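Local coordinates for beta sliding clamp (Borrelia burgdorferi, PDB 6DJ8), which probably forms a ring-shaped, head-to-tail homodimer around DNA that tethers DNA polymerases and other proteins to it for processive replication, at residues Val222-Phe225 with Asn226-His230; Asp289-Ala292 with Arg293-Leu296; Met344-Ile348 with Ser349-Glu353. All blocks are in the same frame, centred on the assembly; numbering follows the deposited sequence. Where two conformers were deposited one is given.

Contact 1: Val222-Phe225 with Asn226-His230; sequences VKIF and NFLKH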
loop_
_atom_site.group_PDB
_atom_site.type_symbol
_atom_site.label_atom_id
_atom_site.label_comp_id
_atom_site.label_asym_id
_atom_site.label_seq_id
_atom_site.Cartn_x
_atom_site.Cartn_y
_atom_site.Cartn_z
ATOM N N VAL A 222 -7.719 -7.847 -23.912
ATOM C CA VAL A 222 -8.191 -8.124 -22.569
ATOM C C VAL A 222 -8.399 -6.840 -21.758
ATOM O O VAL A 222 -9.197 -6.840 -20.817
ATOM C CB VAL A 222 -7.230 -9.098 -21.852
ATOM C CG1 VAL A 222 -5.854 -8.424 -21.548
ATOM C CG2 VAL A 222 -7.888 -9.616 -20.573
ATOM N N LYS A 223 -7.723 -5.742 -22.094
ATOM C CA LYS A 223 -7.777 -4.571 -21.205
ATOM C C LYS A 223 -9.215 -4.138 -20.939
ATOM O O LYS A 223 -9.575 -3.846 -19.791
ATOM C CB LYS A 223 -6.970 -3.408 -21.776
ATOM C CG LYS A 223 -7.040 -2.128 -20.923
ATOM C CD LYS A 223 -6.201 -1.016 -21.512
ATOM C CE LYS A 223 -6.206 0.238 -20.608
ATOM N NZ LYS A 223 -5.444 1.344 -21.260
ATOM N N ILE A 224 -10.077 -4.165 -21.969
ATOM C CA ILE A 224 -11.446 -3.710 -21.738
ATOM C C ILE A 224 -12.146 -4.578 -20.700
ATOM O O ILE A 224 -13.003 -4.088 -19.954
ATOM C CB ILE A 224 -12.263 -3.635 -23.052
ATOM C CG1 ILE A 224 -13.534 -2.816 -22.794
ATOM C CG2 ILE A 224 -12.625 -5.034 -23.554
ATOM C CD1 ILE A 224 -14.324 -2.482 -24.043
ATOM N N PHE A 225 -11.778 -5.863 -20.596
ATOM C CA PHE A 225 -12.433 -6.701 -19.600
ATOM C C PHE A 225 -11.943 -6.384 -18.192
ATOM O O PHE A 225 -12.734 -6.398 -17.247
ATOM C CB PHE A 225 -12.239 -8.184 -19.948
ATOM C CG PHE A 225 -12.883 -8.539 -21.251
ATOM C CD1 PHE A 225 -14.261 -8.628 -21.339
ATOM C CD2 PHE A 225 -12.135 -8.655 -22.407
ATOM C CE1 PHE A 225 -14.882 -8.894 -22.561
ATOM C CE2 PHE A 225 -12.742 -8.921 -23.612
ATOM C CZ PHE A 225 -14.126 -9.039 -23.689
ATOM N N ASN A 226 -10.651 -6.106 -18.026
ATOM C CA ASN A 226 -10.188 -5.629 -16.720
ATOM C C ASN A 226 -10.919 -4.353 -16.333
ATOM O O ASN A 226 -11.410 -4.227 -15.212
ATOM C CB ASN A 226 -8.677 -5.422 -16.749
ATOM C CG ASN A 226 -7.931 -6.743 -16.914
ATOM O OD1 ASN A 226 -8.382 -7.765 -16.403
ATOM N ND2 ASN A 226 -6.797 -6.729 -17.619
ATOM N N PHE A 227 -11.113 -3.452 -17.299
ATOM C CA PHE A 227 -11.843 -2.205 -17.052
ATOM C C PHE A 227 -13.285 -2.479 -16.632
ATOM O O PHE A 227 -13.781 -1.949 -15.623
ATOM C CB PHE A 227 -11.797 -1.381 -18.342
ATOM C CG PHE A 227 -12.405 -0.022 -18.251
ATOM C CD1 PHE A 227 -12.186 0.788 -17.144
ATOM C CD2 PHE A 227 -13.126 0.483 -19.324
ATOM C CE1 PHE A 227 -12.717 2.075 -17.091
ATOM C CE2 PHE A 227 -13.662 1.766 -19.281
ATOM C CZ PHE A 227 -13.456 2.557 -18.157
ATOM N N LEU A 228 -13.953 -3.346 -17.391
ATOM C CA LEU A 228 -15.368 -3.636 -17.205
ATOM C C LEU A 228 -15.658 -4.217 -15.830
ATOM O O LEU A 228 -16.705 -3.929 -15.238
ATOM C CB LEU A 228 -15.816 -4.643 -18.269
ATOM C CG LEU A 228 -16.166 -4.072 -19.633
ATOM C CD1 LEU A 228 -16.308 -5.210 -20.604
ATOM C CD2 LEU A 228 -17.464 -3.336 -19.478
ATOM N N LYS A 229 -14.786 -5.097 -15.341
ATOM C CA LYS A 229 -15.110 -5.751 -14.082
ATOM C C LYS A 229 -15.141 -4.751 -12.934
ATOM O O LYS A 229 -15.851 -4.978 -11.951
ATOM C CB LYS A 229 -14.157 -6.919 -13.801
ATOM C CG LYS A 229 -12.670 -6.620 -13.752
ATOM C CD LYS A 229 -11.919 -7.920 -13.488
ATOM C CE LYS A 229 -10.487 -7.901 -14.001
ATOM N NZ LYS A 229 -9.918 -9.287 -14.049
ATOM N N HIS A 230 -14.448 -3.621 -13.065
ATOM C CA HIS A 230 -14.571 -2.517 -12.118
ATOM C C HIS A 230 -15.859 -1.713 -12.324
ATOM O O HIS A 230 -16.323 -1.056 -11.384
ATOM C CB HIS A 230 -13.344 -1.605 -12.243
ATOM C CG HIS A 230 -13.384 -0.391 -11.362
ATOM N ND1 HIS A 230 -13.708 -0.448 -10.022
ATOM C CD2 HIS A 230 -13.143 0.915 -11.633
ATOM C CE1 HIS A 230 -13.663 0.767 -9.507
ATOM N NE2 HIS A 230 -13.323 1.612 -10.463
#

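Contact 2: Asp289-Ala292 with Arg293-Leu296; sequences DRLA and RVNL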
loop_
_atom_site.group_PDB
_atom_site.type_symbol
_atom_site.label_atom_id
_atom_site.label_comp_id
_atom_site.label_asym_id
_atom_site.label_seq_id
_atom_site.Cartn_x
_atom_site.Cartn_y
_atom_site.Cartn_z
ATOM N N ASP A 289 -4.022 -22.007 1.530
ATOM C CA ASP A 289 -3.186 -21.703 2.692
ATOM C C ASP A 289 -1.783 -22.280 2.528
ATOM O O ASP A 289 -0.783 -21.594 2.773
ATOM C CB ASP A 289 -3.864 -22.245 3.951
ATOM C CG ASP A 289 -2.965 -22.208 5.164
ATOM O OD1 ASP A 289 -2.166 -23.145 5.347
ATOM O OD2 ASP A 289 -3.050 -21.231 5.928
ATOM N N ARG A 290 -1.692 -23.536 2.080
ATOM C CA ARG A 290 -0.395 -24.199 1.963
ATOM C C ARG A 290 0.440 -23.618 0.832
ATOM O O ARG A 290 1.674 -23.540 0.942
ATOM C CB ARG A 290 -0.586 -25.704 1.753
ATOM C CG ARG A 290 -1.284 -26.401 2.916
ATOM C CD ARG A 290 -0.681 -26.045 4.284
ATOM N NE ARG A 290 -1.162 -26.974 5.314
ATOM C CZ ARG A 290 -2.204 -26.747 6.109
ATOM N NH1 ARG A 290 -2.878 -25.610 6.011
ATOM N NH2 ARG A 290 -2.565 -27.650 7.013
ATOM N N LEU A 291 -0.207 -23.228 -0.272
ATOM C CA LEU A 291 0.535 -22.602 -1.362
ATOM C C LEU A 291 1.132 -21.279 -0.910
ATOM O O LEU A 291 2.229 -20.900 -1.340
ATOM C CB LEU A 291 -0.371 -22.387 -2.589
ATOM C CG LEU A 291 -0.699 -23.691 -3.322
ATOM C CD1 LEU A 291 -1.750 -23.458 -4.404
ATOM C CD2 LEU A 291 0.567 -24.264 -3.933
ATOM N N ALA A 292 0.404 -20.547 -0.067
ATOM C CA ALA A 292 0.947 -19.293 0.441
ATOM C C ALA A 292 2.153 -19.542 1.338
ATOM O O ALA A 292 3.066 -18.711 1.399
ATOM C CB ALA A 292 -0.133 -18.507 1.184
ATOM N N ARG A 293 2.181 -20.678 2.036
ATOM C CA ARG A 293 3.328 -20.966 2.888
ATOM C C ARG A 293 4.508 -21.480 2.072
ATOM O O ARG A 293 5.635 -21.002 2.244
ATOM C CB ARG A 293 2.930 -21.951 3.976
ATOM C CG ARG A 293 1.821 -21.406 4.831
ATOM C CD ARG A 293 1.222 -22.465 5.723
ATOM N NE ARG A 293 0.012 -21.953 6.341
ATOM C CZ ARG A 293 0.028 -21.116 7.371
ATOM N NH1 ARG A 293 -1.108 -20.677 7.886
ATOM N NH2 ARG A 293 1.193 -20.713 7.875
ATOM N N VAL A 294 4.267 -22.436 1.160
ATOM C CA VAL A 294 5.377 -22.987 0.385
ATOM C C VAL A 294 5.927 -21.934 -0.560
ATOM O O VAL A 294 7.125 -21.939 -0.883
ATOM C CB VAL A 294 4.943 -24.274 -0.369
ATOM C CG1 VAL A 294 4.124 -23.949 -1.634
ATOM C CG2 VAL A 294 6.150 -25.095 -0.758
ATOM N N ASN A 295 5.089 -20.975 -0.965
ATOM C CA ASN A 295 5.562 -19.850 -1.764
ATOM C C ASN A 295 6.775 -19.175 -1.132
ATOM O O ASN A 295 7.612 -18.619 -1.846
ATOM C CB ASN A 295 4.458 -18.803 -1.919
ATOM C CG ASN A 295 4.850 -17.688 -2.860
ATOM O OD1 ASN A 295 5.277 -17.937 -3.988
ATOM N ND2 ASN A 295 4.750 -16.441 -2.382
ATOM N N LEU A 296 6.902 -19.227 0.199
ATOM C CA LEU A 296 8.047 -18.570 0.832
ATOM C C LEU A 296 9.350 -19.294 0.545
ATOM O O LEU A 296 10.416 -18.788 0.918
ATOM C CB LEU A 296 7.815 -18.464 2.341
ATOM C CG LEU A 296 6.664 -17.517 2.698
ATOM C CD1 LEU A 296 6.266 -17.670 4.159
ATOM C CD2 LEU A 296 7.063 -16.073 2.402
HETATM O O HOH W 1 3.279 -16.222 0.268
#

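Contact 3: Met344-Ile348 with Ser349-Glu353; sequences MAINI and SYFVE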
loop_
_atom_site.group_PDB
_atom_site.type_symbol
_atom_site.label_atom_id
_atom_site.label_comp_id
_atom_site.label_asym_id
_atom_site.label_seq_id
_atom_site.Cartn_x
_atom_site.Cartn_y
_atom_site.Cartn_z
ATOM N N MET A 344 5.821 -33.509 -10.537
ATOM C CA MET A 344 5.825 -32.500 -11.618
ATOM C C MET A 344 6.123 -31.117 -11.051
ATOM O O MET A 344 5.890 -30.887 -9.891
ATOM C CB MET A 344 4.455 -32.441 -12.279
ATOM C CG MET A 344 3.411 -32.006 -11.317
ATOM S SD MET A 344 1.863 -31.691 -12.087
ATOM C CE MET A 344 1.454 -33.337 -12.642
ATOM N N ALA A 345 6.652 -30.259 -11.900
ATOM C CA ALA A 345 6.914 -28.879 -11.547
ATOM C C ALA A 345 5.869 -27.997 -12.211
ATOM O O ALA A 345 5.453 -28.256 -13.350
ATOM C CB ALA A 345 8.323 -28.456 -11.980
ATOM N N ILE A 346 5.457 -26.949 -11.498
ATOM C CA ILE A 346 4.429 -26.032 -11.973
ATOM C C ILE A 346 4.772 -24.632 -11.493
ATOM O O ILE A 346 5.413 -24.454 -10.455
ATOM C CB ILE A 346 3.025 -26.436 -11.485
ATOM C CG1 ILE A 346 1.954 -25.649 -12.232
ATOM C CG2 ILE A 346 2.884 -26.216 -9.996
ATOM C CD1 ILE A 346 0.547 -26.096 -11.913
ATOM N N ASN A 347 4.379 -23.641 -12.288
ATOM C CA ASN A 347 4.523 -22.232 -11.918
ATOM C C ASN A 347 3.550 -21.906 -10.795
ATOM O O ASN A 347 2.330 -21.895 -11.001
ATOM C CB ASN A 347 4.254 -21.373 -13.151
ATOM C CG ASN A 347 4.433 -19.884 -12.888
ATOM O OD1 ASN A 347 3.914 -19.348 -11.916
ATOM N ND2 ASN A 347 5.146 -19.212 -13.784
ATOM N N ILE A 348 4.081 -21.621 -9.606
ATOM C CA ILE A 348 3.208 -21.395 -8.457
ATOM C C ILE A 348 2.340 -20.161 -8.648
ATOM O O ILE A 348 1.212 -20.109 -8.139
ATOM C CB ILE A 348 4.021 -21.285 -7.146
ATOM C CG1 ILE A 348 3.070 -21.352 -5.949
ATOM C CG2 ILE A 348 4.802 -19.979 -7.104
ATOM C CD1 ILE A 348 3.781 -21.529 -4.581
ATOM N N SER A 349 2.819 -19.150 -9.377
ATOM C CA SER A 349 1.958 -17.984 -9.577
ATOM C C SER A 349 0.742 -18.356 -10.426
ATOM O O SER A 349 -0.389 -17.968 -10.109
ATOM C CB SER A 349 2.746 -16.841 -10.218
ATOM O OG SER A 349 3.722 -16.337 -9.322
ATOM N N TYR A 350 0.952 -19.144 -11.483
ATOM C CA TYR A 350 -0.177 -19.616 -12.294
ATOM C C TYR A 350 -1.150 -20.418 -11.449
ATOM O O TYR A 350 -2.369 -20.226 -11.523
ATOM C CB TYR A 350 0.330 -20.466 -13.453
ATOM C CG TYR A 350 1.143 -19.745 -14.508
ATOM C CD1 TYR A 350 1.142 -18.356 -14.601
ATOM C CD2 TYR A 350 1.902 -20.471 -15.433
ATOM C CE1 TYR A 350 1.891 -17.706 -15.569
ATOM C CE2 TYR A 350 2.646 -19.837 -16.405
ATOM C CZ TYR A 350 2.631 -18.449 -16.469
ATOM O OH TYR A 350 3.368 -17.809 -17.434
ATOM N N PHE A 351 -0.617 -21.339 -10.646
ATOM C CA PHE A 351 -1.445 -22.199 -9.806
ATOM C C PHE A 351 -2.288 -21.355 -8.860
ATOM O O PHE A 351 -3.517 -21.482 -8.809
ATOM C CB PHE A 351 -0.522 -23.159 -9.029
ATOM C CG PHE A 351 -1.189 -24.405 -8.485
ATOM C CD1 PHE A 351 -2.480 -24.768 -8.855
ATOM C CD2 PHE A 351 -0.498 -25.223 -7.598
ATOM C CE1 PHE A 351 -3.069 -25.930 -8.341
ATOM C CE2 PHE A 351 -1.077 -26.406 -7.087
ATOM C CZ PHE A 351 -2.361 -26.750 -7.446
ATOM N N VAL A 352 -1.632 -20.447 -8.134
ATOM C CA VAL A 352 -2.322 -19.602 -7.159
ATOM C C VAL A 352 -3.329 -18.698 -7.856
ATOM O O VAL A 352 -4.468 -18.548 -7.398
ATOM C CB VAL A 352 -1.304 -18.768 -6.349
ATOM C CG1 VAL A 352 -2.014 -17.690 -5.535
ATOM C CG2 VAL A 352 -0.444 -19.672 -5.443
ATOM N N GLU A 353 -2.914 -18.052 -8.957
ATOM C CA GLU A 353 -3.847 -17.185 -9.671
ATOM C C GLU A 353 -5.078 -17.957 -10.104
ATOM O O GLU A 353 -6.202 -17.458 -10.005
ATOM C CB GLU A 353 -3.192 -16.564 -10.900
ATOM C CG GLU A 353 -2.990 -15.107 -10.830
ATOM C CD GLU A 353 -2.815 -14.498 -12.210
ATOM O OE1 GLU A 353 -3.400 -13.403 -12.447
ATOM O OE2 GLU A 353 -2.102 -15.122 -13.043
#

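Contact 1: Val222-Phe225 with Asn226-His230
Leu228 folds back on Ile224 and Phe225 in a local contact within helix 223-231, one turn of helix packing on the next, buried in the central domain. The methyl CD1 of Leu228 lies 4.1 Å from CD1 of the Phe225 ring, the two side chains running alongside each other and pointing the same way. The same methyl is also 4.3 Å from CG1 of Ile224, so it touches both earlier residues. Phe225 has its CG beside the backbone N (chi1 -63°), which swings the ring back along the chain: CG2 of Ile224 sits over one face, offset toward the rim, and CA of Val222 meets the edge in the plane of the ring. In the DNA-clamp fold each domain sets two helices, on the inside of the ring, against outer sheets; helices 157-167 and 223-231 are that pair in the central domain. Here Ile224, Phe227 and Leu228 all touch Ile256 of strand 254-259, and Ile224 also Cys258, while Phe225 reaches helix 157-167 through Phe160 and Ile164. The backbone beneath is regular: Leu228 N donates to Ile224 O at 2.8 Å, and Phe227 N to Lys223 O at 3.0 Å. Val222 O takes two donors, Phe225 N at 2.8 Å and Asn226 N at 3.2 Å. The flank formed by Asn226 and Lys229 is more polar and partly exposed; in one of the two conformers of Lys229, NZ makes a weak hydrogen bond to Asn226 OD1. Lys223 leaves in another direction, fully extended, and forms a salt bridge with Asp60 of the N-terminal domain.

Contact 2: Asp289-Ala292 with Arg293-Leu296
Asp289, Arg290 and Arg293 form a salt-bridge network on helix 284-294 of the C-terminal domain, at the interface with the second subunit of the clamp ring. Arg293 grips the carboxylate side-on with two nitrogens: NE donates to Asp289 OD1 at 2.7 Å and NH1 to Asp289 OD2 at 2.8 Å. The second bond uses the syn lone pair of OD2, whereas OD1 is met from above the carboxylate plane; the two flat groups are turned 44° against each other. Arg290 NH1 reaches the same Asp289 OD1, also at 2.7 Å, from the opposite face. To make this grip the Arg293 chain, extended from CG to NE, runs back along the helix to the carboxylate. On the buried side, Leu291 CD2 packs 4.2 Å from Val294 CG1, and both residues face Leu304 of strand 303-308. A water donates to Ala292 O and accepts from Asn295 ND2, while Asn295 OD1 binds Arg302. Beyond the pair, Arg293 extends to the second subunit, where NH1 bonds to Asn94 and NH2 to the carbonyl of Ala92; Arg290 makes a cation-pi contact with Phe95 of that subunit. Arg290 NH1 and Arg293 NE lie 4.7 Å apart on opposite faces of the carboxylate, whose charge probably balances part of theirs, and its bonds help to fix the rotation of the Arg293 guanidinium that meets the neighbouring chain.

Contact 3: Met344-Ile348 with Ser349-Glu353
Asn347 and Tyr350 meet where strand 342-347 turns into helix 348-355, and theirs is the tightly packed part of the contact, with Asn347 CB 3.4 Å from Tyr350 CD2. The amide of Asn347 stacks over one face of the Tyr350 ring, the planes only 14° apart, with ND2 3.6 Å above the ring centre. On the same amide OD1 caps the helix, accepting from Tyr350 N at 3.0 Å and, in a weak bond, from Ser349 N. The first of these donors stands 48° out of the carbonyl plane. This is an N-cap: CG of Asn347 is anti to the backbone N (chi1 -178°), which folds the amide over the first turn, while Asn347 O accepts from Phe351 N. The strand-to-helix step belongs to the DNA-clamp fold of the C-terminal domain, where helix 348-355 pairs with helix 284-294 against the sheets. The apolar pairs are looser. Ile346 CD1 sits over one face of Phe351, 4.2 Å from CG, the two side chains crossing at about a right angle, and Phe351 continues inward to Ile365 of strand 362-367. Ile348, buried, and Val352, partly exposed, run alongside each other, CG1 to CG2 at 3.9 Å. By contrast, the polar ends of the partly exposed residues reach other parts of the chain: Tyr350 OH bonds to Asn199, Ser349 OG to Arg302, and Glu353 forms a salt bridge with Arg202.

In the fold
Contact 1 is buried near the centre of the chain, in the central domain, whereas contacts 2 and 3 share the C-terminal domain and are only partly buried. These two touch, their centres about 11 Å apart: Ile348 CD1 lies 3.8 Å from Val294 CG1, bringing helices 284-294 and 348-355 together. Contact 1 stands apart, with nearest atoms about 8 Å from contact 3 and about 19 Å from contact 2. Chemistry follows place: contact 1 relies on apolar side chains within one helix, contact 3 couples a capping amide to packing where strand becomes helix, and contact 2 presents charge, meeting the second subunit of the ring.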